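Local coordinates for Fe-regulated protein B (Neisseria meningitidis, PDB 4AIP) that imports iron across the outer membrane as a TonB-dependent transporter, probably by taking up iron-carrying siderophores, at residues G154-G159 with G443-A448; F366-R371 with L378-N383. All blocks are in the same frame, centred on the assembly; numbering follows the deposited sequence.

Plug and barrel, the two parts of a TonB-dependent transporter, meet in contact 1, whereas contact 2 belongs to the barrel alone. From the N terminus, the chain first passes through 154-159, a loop of the plug between strands 144-151 and 165-171. Much later it forms the hairpin of strands 355-371 and 376-390, where 366-371 pairs with 378-383 in contact 2 across a short turn. Strand 438-452 follows, and its segment 443-448 returns to the plug loop, closing contact 1 over 283 intervening residues; the hairpin lies wholly within that span. The contacts are neighbours, their centres about 8 Å apart, because strands 376-390 and 438-452 pair in the barrel wall.

Contact 1 of 2, residues G154-G159 with G443-A448; sequences GSASAG and GVYIEA. Unlike the reference sequence in segment 443-448: I446 (reference Val).
One carboxylate oxygen of the barrel, E447 OE2, gathers three donors from the plug loop. Of the two backbone donors, S157 N is the better aimed, 3.3 Å from E447 OE2 with 155° at the hydrogen, although it stands 67° out of the carboxylate plane. A156 N is nearer, 2.8 Å from E447 OE2, but weakly bonded. The hydroxyl S155 OG, 3.0 Å from E447 OE2, adds another weak bond. The loop turns sharply here, with A158 N bonded to S155 O at 3.2 Å, and successive N-H groups thus converge on one acceptor. E447 reaches them with its chain extended beyond CG.

Y445 supplies an aromatic floor. With CG set between the backbone N and carbonyl carbon (chi1 72°), its ring presents one face to the loop. S157 CA rests over this face toward the rim, a CH-pi contact 3.9 Å from the Y445 ring centroid, and A156 O lies over the same ring, 3.4 Å from Y445 CG. That carbonyl accepts a hydrogen bond from R462 of the next barrel strand. The methyl A156 CB settles between the two barrel side chains, 3.6 Å from E447 CG and 4.1 Å from Y445 CB.

A carboxylate collecting loop donors and packing on the Y445 ring thus hold the plug to the inner barrel wall, and the converging donors probably stabilise a negative charge on E447.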
# COMPACT_ATOMS: atom_id res chain seq x y z
N GLY B 154 -27.31 21.52 24.44
CA GLY B 154 -27.81 22.22 23.26
C GLY B 154 -29.31 22.30 23.32
O GLY B 154 -29.93 21.80 24.27
N SER B 155 -29.90 22.92 22.31
CA SER B 155 -31.35 22.99 22.21
C SER B 155 -31.91 21.71 21.60
O SER B 155 -31.15 20.72 21.46
CB SER B 155 -31.75 24.24 21.43
OG SER B 155 -31.20 24.20 20.14
N ALA B 156 -33.21 21.71 21.28
CA ALA B 156 -33.88 20.48 20.95
C ALA B 156 -33.42 19.87 19.62
O ALA B 156 -33.35 18.66 19.49
CB ALA B 156 -35.36 20.71 20.96
N SER B 157 -33.08 20.72 18.66
CA SER B 157 -32.68 20.27 17.33
C SER B 157 -31.22 19.76 17.32
O SER B 157 -30.71 19.29 16.28
CB SER B 157 -32.87 21.40 16.31
OG SER B 157 -32.09 22.48 16.66
N ALA B 158 -30.58 19.82 18.48
CA ALA B 158 -29.13 19.53 18.55
C ALA B 158 -28.76 18.07 18.29
O ALA B 158 -27.58 17.80 18.02
CB ALA B 158 -28.51 20.00 19.86
N GLY B 159 -29.72 17.15 18.42
CA GLY B 159 -29.40 15.74 18.24
C GLY B 159 -29.22 14.98 19.54
O GLY B 159 -29.73 15.43 20.62
N GLY B 443 -34.69 9.74 19.57
CA GLY B 443 -35.29 10.94 20.12
C GLY B 443 -36.15 11.63 19.10
O GLY B 443 -35.84 11.54 17.90
N VAL B 444 -37.23 12.27 19.57
CA VAL B 444 -38.19 13.01 18.76
C VAL B 444 -38.06 14.39 19.35
O VAL B 444 -37.78 14.53 20.53
CB VAL B 444 -39.64 12.45 18.97
N TYR B 445 -38.23 15.45 18.57
CA TYR B 445 -38.05 16.77 19.17
C TYR B 445 -38.89 17.76 18.40
O TYR B 445 -39.25 17.48 17.26
CB TYR B 445 -36.57 17.20 19.18
CG TYR B 445 -36.06 17.53 17.79
CD1 TYR B 445 -36.32 18.80 17.24
CD2 TYR B 445 -35.35 16.58 17.02
CE1 TYR B 445 -35.92 19.14 16.00
CE2 TYR B 445 -34.92 16.92 15.74
CZ TYR B 445 -35.23 18.21 15.26
OH TYR B 445 -34.88 18.61 14.03
N ILE B 446 -39.20 18.88 19.04
CA ILE B 446 -39.85 20.03 18.43
C ILE B 446 -39.29 21.30 19.04
O ILE B 446 -39.03 21.39 20.22
CB ILE B 446 -41.29 20.18 18.87
CG1 ILE B 446 -41.66 19.17 19.93
CG2 ILE B 446 -42.23 20.31 17.72
CD1 ILE B 446 -42.54 19.79 20.93
N GLU B 447 -39.23 22.32 18.22
CA GLU B 447 -38.69 23.56 18.62
C GLU B 447 -39.43 24.68 17.93
O GLU B 447 -39.58 24.67 16.70
CB GLU B 447 -37.27 23.65 18.15
CG GLU B 447 -36.34 23.74 19.27
CD GLU B 447 -34.98 24.17 18.82
OE1 GLU B 447 -34.82 24.90 17.78
OE2 GLU B 447 -34.06 23.74 19.53
N ALA B 448 -39.86 25.66 18.71
CA ALA B 448 -40.46 26.82 18.08
C ALA B 448 -39.53 28.00 18.23
O ALA B 448 -39.00 28.24 19.32
CB ALA B 448 -41.79 27.11 18.69

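Contact 2 of 2, residues F366-R371 with L378-N383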
# COMPACT_ATOMS: atom_id res chain seq x y z
N PHE B 366 -33.80 12.84 10.83
CA PHE B 366 -34.66 13.62 9.97
C PHE B 366 -35.04 14.92 10.62
O PHE B 366 -35.43 14.97 11.77
CB PHE B 366 -35.97 12.86 9.77
CG PHE B 366 -35.86 11.78 8.78
CD1 PHE B 366 -35.30 10.54 9.11
CD2 PHE B 366 -36.33 12.00 7.50
CE1 PHE B 366 -35.22 9.51 8.12
CE2 PHE B 366 -36.24 11.01 6.50
CZ PHE B 366 -35.69 9.75 6.81
N ASN B 367 -35.10 15.95 9.82
CA ASN B 367 -35.26 17.25 10.38
C ASN B 367 -36.08 18.09 9.45
O ASN B 367 -35.70 18.21 8.29
CB ASN B 367 -33.87 17.84 10.38
CG ASN B 367 -33.75 18.84 11.38
OD1 ASN B 367 -33.59 18.49 12.54
ND2 ASN B 367 -33.93 20.13 11.00
N PHE B 368 -37.15 18.69 9.95
CA PHE B 368 -38.08 19.44 9.14
C PHE B 368 -38.22 20.78 9.72
O PHE B 368 -38.33 20.92 10.92
CB PHE B 368 -39.51 18.81 9.15
CG PHE B 368 -39.56 17.31 8.84
CD1 PHE B 368 -39.15 16.37 9.79
CD2 PHE B 368 -40.04 16.84 7.60
CE1 PHE B 368 -39.22 15.02 9.54
CE2 PHE B 368 -40.08 15.46 7.34
CZ PHE B 368 -39.69 14.56 8.31
N ASP B 369 -38.28 21.76 8.86
CA ASP B 369 -38.59 23.12 9.27
C ASP B 369 -39.92 23.53 8.61
O ASP B 369 -40.07 23.50 7.41
CB ASP B 369 -37.47 24.10 8.82
CG ASP B 369 -36.11 23.87 9.54
OD1 ASP B 369 -36.01 23.04 10.48
OD2 ASP B 369 -35.11 24.53 9.16
N SER B 370 -40.87 23.94 9.43
CA SER B 370 -42.14 24.41 8.95
C SER B 370 -42.38 25.78 9.43
O SER B 370 -42.30 26.09 10.63
CB SER B 370 -43.29 23.59 9.52
OG SER B 370 -44.00 23.00 8.46
N ARG B 371 -42.78 26.61 8.49
CA ARG B 371 -43.05 27.97 8.78
C ARG B 371 -44.51 28.23 9.18
O ARG B 371 -45.36 28.26 8.31
CB ARG B 371 -42.82 28.68 7.50
CG ARG B 371 -43.22 30.08 7.59
CD ARG B 371 -42.12 30.74 6.95
NE ARG B 371 -40.91 30.55 7.74
CZ ARG B 371 -40.03 31.53 7.88
NH1 ARG B 371 -40.35 32.68 7.27
NH2 ARG B 371 -38.90 31.41 8.60
N LEU B 378 -41.07 26.43 12.95
CA LEU B 378 -41.24 25.24 13.78
C LEU B 378 -40.30 24.22 13.24
O LEU B 378 -40.36 23.90 12.07
CB LEU B 378 -42.68 24.74 13.73
CG LEU B 378 -42.98 23.58 14.67
CD1 LEU B 378 -43.08 24.03 16.12
CD2 LEU B 378 -44.28 22.80 14.25
N LYS B 379 -39.40 23.74 14.06
CA LYS B 379 -38.49 22.66 13.65
C LYS B 379 -39.01 21.46 14.39
O LYS B 379 -39.48 21.60 15.52
CB LYS B 379 -37.07 22.89 14.14
CG LYS B 379 -36.44 24.16 13.70
CD LYS B 379 -35.02 24.32 14.26
CE LYS B 379 -33.98 23.73 13.32
NZ LYS B 379 -34.03 24.48 12.03
N TYR B 380 -38.91 20.28 13.77
CA TYR B 380 -39.28 19.06 14.45
C TYR B 380 -38.58 17.97 13.68
O TYR B 380 -38.27 18.15 12.51
CB TYR B 380 -40.83 18.86 14.47
CG TYR B 380 -41.50 18.94 13.13
CD1 TYR B 380 -41.65 17.81 12.33
CD2 TYR B 380 -42.01 20.15 12.66
CE1 TYR B 380 -42.28 17.88 11.04
CE2 TYR B 380 -42.68 20.25 11.40
CZ TYR B 380 -42.80 19.11 10.60
OH TYR B 380 -43.41 19.23 9.37
N GLY B 381 -38.35 16.83 14.34
CA GLY B 381 -37.71 15.76 13.68
C GLY B 381 -37.44 14.62 14.61
O GLY B 381 -37.98 14.54 15.75
N ILE B 382 -36.60 13.70 14.15
CA ILE B 382 -36.37 12.47 14.92
C ILE B 382 -34.90 12.10 14.71
O ILE B 382 -34.35 12.36 13.64
CB ILE B 382 -37.36 11.38 14.45
CG1 ILE B 382 -36.96 10.00 14.92
CG2 ILE B 382 -37.49 11.36 12.90
CD1 ILE B 382 -36.29 9.23 13.79
N ASN B 383 -34.26 11.52 15.73
CA ASN B 383 -32.90 11.01 15.63
C ASN B 383 -32.90 9.53 15.96
O ASN B 383 -33.61 9.12 16.91
CB ASN B 383 -31.99 11.69 16.65
CG ASN B 383 -32.01 13.25 16.54
OD1 ASN B 383 -32.51 13.93 17.41
ND2 ASN B 383 -31.47 13.78 15.46
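F368 and Y380 form one of three hydrogen-bonded pairs in this antiparallel ladder, with F366-I382 and S370-L378 on either side of it. In each pair both N-H groups find the opposite carbonyl; F368 N lies 2.8 Å from Y380 O. Between these pairs come weaker CA-H...O contacts, including G381 CA to F366 O at 3.1 Å, where G381 has no CB to crowd that oxygen.

Aromatic and apolar contacts occupy the face carrying F366, F368, S370, L378, Y380 and I382. A chi1 of 53° swings the Y380 ring over its own backbone and across to F368. F368 CB then lies over the Y380 face, 3.8 Å from the ring centroid, and S370 CB lies at the ring edge. The two rings are nearly parallel, at 11°, but offset, with little of one above the other and centroids 5.2 Å apart. F366 CB touches I382 CG2 at 3.8 Å.

On the other face, the contact is ionic. D369 and K379 run side by side, and K379, bent near its end, delivers NZ to the syn side of D369 OD1 at 2.9 Å, 34° out of the carboxylate plane. K379 NZ to D369 OD2, 3.1 Å, is weak.

Mostly aromatic and aliphatic side chains on one face and a salt bridge on the other, where K379 also touches E447 and the plug, suit a barrel wall between lipid and a polar interior.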